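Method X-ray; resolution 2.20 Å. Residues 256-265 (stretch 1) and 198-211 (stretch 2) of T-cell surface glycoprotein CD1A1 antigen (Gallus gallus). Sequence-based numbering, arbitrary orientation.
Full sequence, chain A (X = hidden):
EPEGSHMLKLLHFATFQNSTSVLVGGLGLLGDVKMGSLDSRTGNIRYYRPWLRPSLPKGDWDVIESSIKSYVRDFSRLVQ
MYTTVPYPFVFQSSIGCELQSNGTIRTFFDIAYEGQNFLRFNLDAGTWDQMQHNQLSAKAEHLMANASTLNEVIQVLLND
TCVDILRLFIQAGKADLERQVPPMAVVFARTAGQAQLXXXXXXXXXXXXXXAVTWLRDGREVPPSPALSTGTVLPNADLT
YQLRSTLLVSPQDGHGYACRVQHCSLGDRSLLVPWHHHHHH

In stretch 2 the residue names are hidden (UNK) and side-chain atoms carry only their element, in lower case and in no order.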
ATOM      1  N   GLY A 256       4.778 -30.219  22.021  1.00 51.38           N
ATOM      2  CA  GLY A 256       5.541 -28.982  21.925  1.00 48.79           C
ATOM      3  C   GLY A 256       5.199 -28.173  20.667  1.00 45.20           C
ATOM      4  O   GLY A 256       5.019 -28.729  19.577  1.00 44.91           O
ATOM      5  N   TYR A 257       5.124 -26.856  20.834  1.00 42.16           N
ATOM      6  CA  TYR A 257       4.816 -25.927  19.766  1.00 38.37           C
ATOM      7  C   TYR A 257       5.904 -24.857  19.709  1.00 36.83           C
ATOM      8  O   TYR A 257       6.415 -24.437  20.750  1.00 37.44           O
ATOM      9  CB  TYR A 257       3.427 -25.312  19.959  1.00 38.00           C
ATOM     10  CG  TYR A 257       2.315 -26.330  19.734  1.00 38.95           C
ATOM     11  CD1 TYR A 257       1.825 -26.577  18.455  1.00 37.19           C
ATOM     12  CD2 TYR A 257       1.802 -27.075  20.785  1.00 40.75           C
ATOM     13  CE1 TYR A 257       0.848 -27.502  18.234  1.00 39.59           C
ATOM     14  CE2 TYR A 257       0.814 -28.038  20.578  1.00 43.91           C
ATOM     15  CZ  TYR A 257       0.336 -28.241  19.290  1.00 44.12           C
ATOM     16  OH  TYR A 257      -0.641 -29.185  19.053  1.00 45.21           O
ATOM     17  N   ALA A 258       6.293 -24.485  18.488  1.00 33.31           N
ATOM     18  CA  ALA A 258       7.172 -23.350  18.249  1.00 32.23           C
ATOM     19  C   ALA A 258       6.726 -22.671  16.956  1.00 30.66           C
ATOM     20  O   ALA A 258       6.201 -23.318  16.039  1.00 30.61           O
ATOM     21  CB  ALA A 258       8.617 -23.802  18.117  1.00 32.07           C
ATOM     22  N   CYS A 259       6.926 -21.364  16.903  1.00 29.72           N
ATOM     23  CA  CYS A 259       6.758 -20.596  15.678  1.00 29.14           C
ATOM     24  C   CYS A 259       8.079 -20.527  14.916  1.00 27.53           C
ATOM     25  O   CYS A 259       9.113 -20.219  15.494  1.00 28.50           O
ATOM     26  CB  CYS A 259       6.289 -19.183  16.044  1.00 28.45           C
ATOM     27  SG  CYS A 259       6.149 -18.137  14.697  1.00 33.75           S
ATOM     28  N   ARG A 260       8.044 -20.803  13.617  1.00 26.35           N
ATOM     29  CA  ARG A 260       9.242 -20.754  12.770  1.00 26.06           C
ATOM     30  C   ARG A 260       9.124 -19.564  11.802  1.00 24.80           C
ATOM     31  O   ARG A 260       8.140 -19.458  11.072  1.00 24.74           O
ATOM     32  CB  ARG A 260       9.468 -22.060  11.994  1.00 25.54           C
ATOM     33  CG  ARG A 260      10.821 -22.054  11.262  1.00 28.77           C
ATOM     34  CD  ARG A 260      11.034 -23.212  10.227  1.00 32.86           C
ATOM     35  NE  ARG A 260       9.866 -23.473   9.373  1.00 36.40           N
ATOM     36  CZ  ARG A 260       9.668 -24.602   8.675  1.00 40.79           C
ATOM     37  NH1 ARG A 260      10.557 -25.591   8.712  1.00 42.00           N
ATOM     38  NH2 ARG A 260       8.572 -24.754   7.943  1.00 40.22           N
ATOM     39  N   VAL A 261      10.120 -18.682  11.828  1.00 23.41           N
ATOM     40  CA  VAL A 261      10.135 -17.505  10.952  1.00 24.05           C
ATOM     41  C   VAL A 261      11.323 -17.589   9.960  1.00 23.72           C
ATOM     42  O   VAL A 261      12.468 -17.608  10.390  1.00 24.09           O
ATOM     43  CB  VAL A 261      10.239 -16.202  11.780  1.00 22.92           C
ATOM     44  CG1 VAL A 261      10.159 -15.005  10.871  1.00 24.18           C
ATOM     45  CG2 VAL A 261       9.112 -16.186  12.888  1.00 23.21           C
ATOM     46  N   GLN A 262      11.019 -17.682   8.654  1.00 23.58           N
ATOM     47  CA  GLN A 262      12.023 -17.698   7.581  1.00 24.11           C
ATOM     48  C   GLN A 262      11.989 -16.365   6.806  1.00 23.90           C
ATOM     49  O   GLN A 262      10.908 -15.914   6.357  1.00 22.50           O
ATOM     50  CB  GLN A 262      11.763 -18.867   6.635  1.00 25.19           C
ATOM     51  CG  GLN A 262      12.025 -20.238   7.242  1.00 28.31           C
ATOM     52  CD  GLN A 262      11.460 -21.379   6.387  1.00 33.10           C
ATOM     53  OE1 GLN A 262      12.205 -22.173   5.862  1.00 38.09           O
ATOM     54  NE2 GLN A 262      10.148 -21.461   6.267  1.00 34.15           N
ATOM     55  N   HIS A 263      13.163 -15.737   6.670  1.00 23.19           N
ATOM     56  CA  HIS A 263      13.270 -14.407   6.110  1.00 22.56           C
ATOM     57  C   HIS A 263      14.637 -14.254   5.496  1.00 24.91           C
ATOM     58  O   HIS A 263      15.641 -14.761   6.037  1.00 25.40           O
ATOM     59  CB  HIS A 263      13.036 -13.320   7.162  1.00 20.61           C
ATOM     60  CG  HIS A 263      12.913 -11.938   6.572  1.00 19.26           C
ATOM     61  ND1 HIS A 263      13.948 -11.013   6.609  1.00 19.54           N
ATOM     62  CD2 HIS A 263      11.890 -11.334   5.919  1.00 18.73           C
ATOM     63  CE1 HIS A 263      13.566  -9.902   5.998  1.00 19.11           C
ATOM     64  NE2 HIS A 263      12.329 -10.079   5.557  1.00 19.30           N
ATOM     65  N   CYS A 264      14.703 -13.565   4.369  1.00 25.91           N
ATOM     66  CA  CYS A 264      15.963 -13.491   3.663  1.00 28.18           C
ATOM     67  C   CYS A 264      17.060 -12.773   4.503  1.00 27.08           C
ATOM     68  O   CYS A 264      18.212 -13.086   4.336  1.00 26.83           O
ATOM     69  CB  CYS A 264      15.779 -12.900   2.248  1.00 29.54           C
ATOM     70  SG  CYS A 264      15.221 -11.161   2.267  1.00 37.57           S
ATOM     71  N   SER A 265      16.698 -11.875   5.447  1.00 25.67           N
ATOM     72  CA  SER A 265      17.716 -11.182   6.302  1.00 25.62           C
ATOM     73  C   SER A 265      18.507 -12.179   7.127  1.00 27.13           C
ATOM     74  O   SER A 265      19.588 -11.863   7.650  1.00 26.59           O
ATOM     75  CB  SER A 265      17.082 -10.172   7.266  1.00 23.90           C
ATOM     76  OG  SER A 265      16.161 -10.833   8.132  1.00 22.31           O
ATOM     77  N   UNK A 198      -5.357 -20.399  22.323  1.00 45.92           N
ATOM     78  CA  UNK A 198      -4.966 -19.813  21.046  1.00 41.60           C
ATOM     79  C   UNK A 198      -3.517 -19.338  21.097  1.00 38.94           C
ATOM     80  O   UNK A 198      -3.210 -18.353  21.766  1.00 39.68           O
ATOM     81  c   UNK A 198      -5.506 -18.136  19.197  1.00 36.48           C
ATOM     82  c   UNK A 198      -5.893 -18.663  20.606  1.00 41.21           C
ATOM     83  c   UNK A 198      -5.976 -16.723  18.959  1.00 35.08           C
ATOM     84  c   UNK A 198      -6.041 -19.057  18.108  1.00 34.87           C
ATOM     85  N   UNK A 199      -2.641 -20.030  20.392  1.00 35.54           N
ATOM     86  CA  UNK A 199      -1.258 -19.612  20.345  1.00 34.13           C
ATOM     87  C   UNK A 199      -1.054 -18.529  19.279  1.00 32.33           C
ATOM     88  O   UNK A 199      -1.596 -18.632  18.181  1.00 31.10           O
ATOM     89  c   UNK A 199      -0.392 -21.732  22.474  1.00 35.37           C
ATOM     90  c   UNK A 199      -0.319 -20.806  20.109  1.00 33.84           C
ATOM     91  c   UNK A 199      -0.398 -22.066  21.022  1.00 33.76           C
ATOM     92  c   UNK A 199       0.749 -22.988  20.718  1.00 32.65           C
ATOM     93  N   UNK A 200      -0.279 -17.503  19.631  1.00 31.50           N
ATOM     94  CA  UNK A 200      -0.043 -16.320  18.783  1.00 30.13           C
ATOM     95  C   UNK A 200       1.456 -16.101  18.533  1.00 29.45           C
ATOM     96  O   UNK A 200       2.240 -15.980  19.488  1.00 29.78           O
ATOM     97  c   UNK A 200      -1.967 -15.125  19.990  1.00 32.11           C
ATOM     98  c   UNK A 200      -0.413 -13.866  18.475  1.00 27.92           C
ATOM     99  c   UNK A 200      -0.534 -15.008  19.445  1.00 30.71           C
ATOM    100  N   UNK A 201       1.846 -16.027  17.260  1.00 27.66           N
ATOM    101  CA  UNK A 201       3.173 -15.664  16.930  1.00 28.01           C
ATOM    102  C   UNK A 201       3.089 -14.262  16.275  1.00 27.61           C
ATOM    103  O   UNK A 201       2.437 -14.098  15.233  1.00 28.00           O
ATOM    104  c   UNK A 201       3.786 -16.698  15.961  1.00 27.52           C
ATOM    105  s   UNK A 201       5.504 -16.356  15.518  1.00 26.19           S
ATOM    106  N   UNK A 202       3.734 -13.278  16.912  1.00 27.34           N
ATOM    107  CA  UNK A 202       3.755 -11.886  16.473  1.00 26.08           C
ATOM    108  C   UNK A 202       5.178 -11.533  16.066  1.00 24.62           C
ATOM    109  O   UNK A 202       6.127 -11.619  16.874  1.00 25.28           O
ATOM    110  c   UNK A 202       3.252 -10.965  17.575  1.00 28.11           C
ATOM    111  n   UNK A 202       3.083  -7.194  18.108  1.00 34.55           N
ATOM    112  n   UNK A 202       2.670  -6.340  20.203  1.00 38.50           N
ATOM    113  c   UNK A 202       3.154  -8.599  18.540  1.00 33.19           C
ATOM    114  c   UNK A 202       2.834  -6.159  18.907  1.00 35.36           C
ATOM    115  c   UNK A 202       3.460  -9.495  17.305  1.00 30.69           C
ATOM    116  n   UNK A 202       2.767  -4.940  18.409  1.00 33.46           N
ATOM    117  N   UNK A 203       5.316 -11.185  14.786  1.00 21.11           N
ATOM    118  CA  UNK A 203       6.589 -10.924  14.200  1.00 19.71           C
ATOM    119  C   UNK A 203       6.543  -9.462  13.777  1.00 19.74           C
ATOM    120  O   UNK A 203       5.572  -9.005  13.135  1.00 19.06           O
ATOM    121  c   UNK A 203       8.202 -11.728  12.484  1.00 18.38           C
ATOM    122  c   UNK A 203       6.438 -13.328  13.286  1.00 19.28           C
ATOM    123  c   UNK A 203       6.789 -11.826  12.940  1.00 18.87           C
ATOM    124  N   UNK A 204       7.602  -8.729  14.100  1.00 19.39           N
ATOM    125  CA  UNK A 204       7.712  -7.349  13.611  1.00 18.61           C
ATOM    126  C   UNK A 204       9.137  -6.988  13.168  1.00 18.66           C
ATOM    127  O   UNK A 204      10.098  -7.815  13.263  1.00 18.62           O
ATOM    128  c   UNK A 204       8.061  -6.391  15.953  1.00 20.75           C
ATOM    129  o   UNK A 204       6.927  -5.036  14.165  1.00 19.25           O
ATOM    130  c   UNK A 204       7.156  -6.372  14.708  1.00 20.78           C
ATOM    131  N   UNK A 205       9.266  -5.762  12.656  1.00 18.10           N
ATOM    132  CA  UNK A 205      10.545  -5.197  12.285  1.00 18.18           C
ATOM    133  C   UNK A 205      11.173  -5.744  10.997  1.00 18.12           C
ATOM    134  O   UNK A 205      12.303  -5.416  10.731  1.00 19.32           O
ATOM    135  c   UNK A 205      11.567  -5.360  13.411  1.00 19.27           C
ATOM    136  o   UNK A 205      11.087  -4.690  14.558  1.00 22.73           O
ATOM    137  N   UNK A 206      10.480  -6.529  10.180  1.00 17.16           N
ATOM    138  CA  UNK A 206      11.209  -7.138   9.086  1.00 17.18           C
ATOM    139  C   UNK A 206      11.088  -6.306   7.833  1.00 16.97           C
ATOM    140  O   UNK A 206      10.069  -5.645   7.586  1.00 17.23           O
ATOM    141  c   UNK A 206       9.376  -8.854   8.645  1.00 16.89           C
ATOM    142  c   UNK A 206      10.839  -8.618   8.861  1.00 17.22           C
ATOM    143  c   UNK A 206       7.160  -9.174   9.506  1.00 16.92           C
ATOM    144  c   UNK A 206       8.855  -8.911   7.366  1.00 16.91           C
ATOM    145  c   UNK A 206       7.499  -9.150   7.132  1.00 16.89           C
ATOM    146  c   UNK A 206       8.504  -9.001   9.725  1.00 16.94           C
ATOM    147  c   UNK A 206       6.657  -9.262   8.199  1.00 16.89           C
ATOM    148  N   UNK A 207      12.151  -6.325   7.058  1.00 17.43           N
ATOM    149  CA  UNK A 207      12.163  -5.775   5.711  1.00 17.61           C
ATOM    150  C   UNK A 207      13.210  -6.582   4.964  1.00 18.48           C
ATOM    151  O   UNK A 207      14.293  -6.849   5.517  1.00 19.01           O
ATOM    152  c   UNK A 207      13.336  -3.197   2.115  1.00 19.65           C
ATOM    153  c   UNK A 207      12.117  -2.648   1.752  1.00 19.59           C
ATOM    154  c   UNK A 207      13.470  -3.719   3.399  1.00 19.01           C
ATOM    155  c   UNK A 207      12.550  -4.278   5.706  1.00 17.70           C
ATOM    156  c   UNK A 207      12.409  -3.682   4.308  1.00 18.77           C
ATOM    157  c   UNK A 207      11.180  -3.152   3.879  1.00 17.71           C
ATOM    158  c   UNK A 207      11.041  -2.631   2.636  1.00 18.29           C
ATOM    159  o   UNK A 207      11.934  -2.119   0.532  1.00 20.11           O
ATOM    160  N   UNK A 208      12.908  -6.978   3.710  1.00 18.96           N
ATOM    161  CA  UNK A 208      11.705  -6.725   2.877  1.00 18.84           C
ATOM    162  C   UNK A 208      10.470  -7.561   3.275  1.00 18.36           C
ATOM    163  O   UNK A 208      10.555  -8.446   4.117  1.00 18.13           O
ATOM    164  c   UNK A 208      13.918  -7.795   2.997  1.00 20.18           C
ATOM    165  c   UNK A 208      13.236  -8.194   1.718  1.00 20.83           C
ATOM    166  c   UNK A 208      12.177  -7.130   1.462  1.00 20.65           C
ATOM    167  N   UNK A 209       9.357  -7.290   2.611  1.00 18.48           N
ATOM    168  CA  UNK A 209       8.042  -7.802   2.957  1.00 19.04           C
ATOM    169  C   UNK A 209       7.854  -9.352   2.889  1.00 18.87           C
ATOM    170  O   UNK A 209       7.161  -9.882   3.736  1.00 20.13           O
ATOM    171  c   UNK A 209       4.609  -6.449   1.599  1.00 30.58           C
ATOM    172  c   UNK A 209       7.004  -7.059   2.103  1.00 20.08           C
ATOM    173  c   UNK A 209       5.540  -7.250   2.554  1.00 24.14           C
ATOM    174  n   UNK A 209       2.244  -7.906   1.303  1.00 38.47           N
ATOM    175  n   UNK A 209       1.067  -6.406   2.624  1.00 41.21           N
ATOM    176  n   UNK A 209       3.327  -6.086   2.201  1.00 35.79           N
ATOM    177  c   UNK A 209       2.213  -6.801   2.047  1.00 40.53           C
ATOM    178  N   UNK A 210       8.456 -10.071   1.914  1.00 19.78           N
ATOM    179  CA  UNK A 210       8.182 -11.543   1.864  1.00 20.93           C
ATOM    180  C   UNK A 210       8.704 -12.219   3.101  1.00 20.38           C
ATOM    181  O   UNK A 210       9.792 -11.915   3.536  1.00 19.51           O
ATOM    182  c   UNK A 210       9.302  -9.606   0.796  1.00 20.78           C
ATOM    183  c   UNK A 210       8.968 -12.046   0.651  1.00 21.93           C
ATOM    184  c   UNK A 210       9.266 -10.759  -0.197  1.00 22.70           C
ATOM    185  N   UNK A 211       7.903 -13.103   3.686  1.00 21.96           N
ATOM    186  CA  UNK A 211       8.297 -13.800   4.907  1.00 22.32           C
ATOM    187  C   UNK A 211       7.496 -15.060   4.953  1.00 23.71           C
ATOM    188  O   UNK A 211       6.492 -15.158   4.260  1.00 25.63           O
ATOM    189  c   UNK A 211       6.578 -12.802   6.580  1.00 21.07           C
ATOM    190  c   UNK A 211       8.865 -13.472   7.382  1.00 19.15           C
ATOM    191  c   UNK A 211       8.059 -12.914   6.205  1.00 20.67           C
ATOM    192  c   UNK A 211       8.885 -12.558   8.577  1.00 19.00           C
TER

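Position 198 carries four carbons, forked at the second, and lies out of reach of stretch 1; the fork marks leucine, L198. Position 199 has the same four carbons with the same fork, but here CA-to-CB points toward the partner strand and one terminal carbon packs on Y257. It is L199, with its CD1 3.6 Å from Y257 CB. Position 200 has one carbon carrying two more and turns away; three carbons branched at the first give valine, V200.

Position 201 is one carbon followed by a sulfur, and that sulfur lies 2.1 Å from C259 SG, a covalent distance. This is C201, half of a disulfide with chi3 of -72°. Position 202 points away with three carbons, a nitrogen, and a carbon bearing two more nitrogens: the guanidinium of R202, which is hydrogen-bonded elsewhere in the structure. Position 203 returns toward the partner with a carbon carrying two carbons, so it is V203; its CG2 meets V261 CG2 at 3.9 Å. The alternation of inward 199, 201 and 203 with outward 200 and 202 is the signature of a strand with one face on the contact.

Position 204, one carbon bearing an oxygen and a carbon, is T204; position 205, one carbon and one oxygen, is S205. Neither reaches stretch 1. The chain turns a corner at S205, where phi is positive at 74°.

Position 206 shows one carbon and a six-carbon ring without oxygen: F206. Its CB sits over one face of the H263 ring, 4.1 Å from the centroid, while its own ring turns an edge toward that face in an offset arrangement, planes at 66°. Position 207 adds an oxygen to such a ring, giving Y207. Its side chain points away, yet its backbone O comes 3.2 Å from H263 CE1, near the imidazole plane.

At 208 three carbons close onto the backbone N, so it is proline, P208, preceded by a cis peptide bond. Its CG lies 3.6 Å from C264 SG, and its carbonyl O accepts a hydrogen bond from H263 NE2 at 2.8 Å and 168°. Position 209, three carbons, a nitrogen and a carbon with two nitrogens, is R209, exposed and directed away. Position 210 closes another three-carbon ring: P210, whose O is 3.2 Å from H263 CD2. Position 211 has four carbons forked at the first, one arm two carbons long, hence I211. Its CD1 packs on V261 CG1 at 3.6 Å, and its CG1 approaches Q262 O at 3.3 Å.

Two rules emerge. Along the strands, whose axes run 8.1 Å apart at 25°, Y257, C259 and V261 project toward stretch 2, and apolar packing surrounds one covalent staple. Beyond the corner, H263 organizes the loop: NE2 donates to P208 O, ND1 and S265 OG share a 2.7 Å hydrogen bond, and F206 covers a face. Both ring nitrogens are thus engaged, and a backbone carbonyl supplies the partner across the contact.

Stretch 2 (198-211) LLVCRVTSFYPRPI
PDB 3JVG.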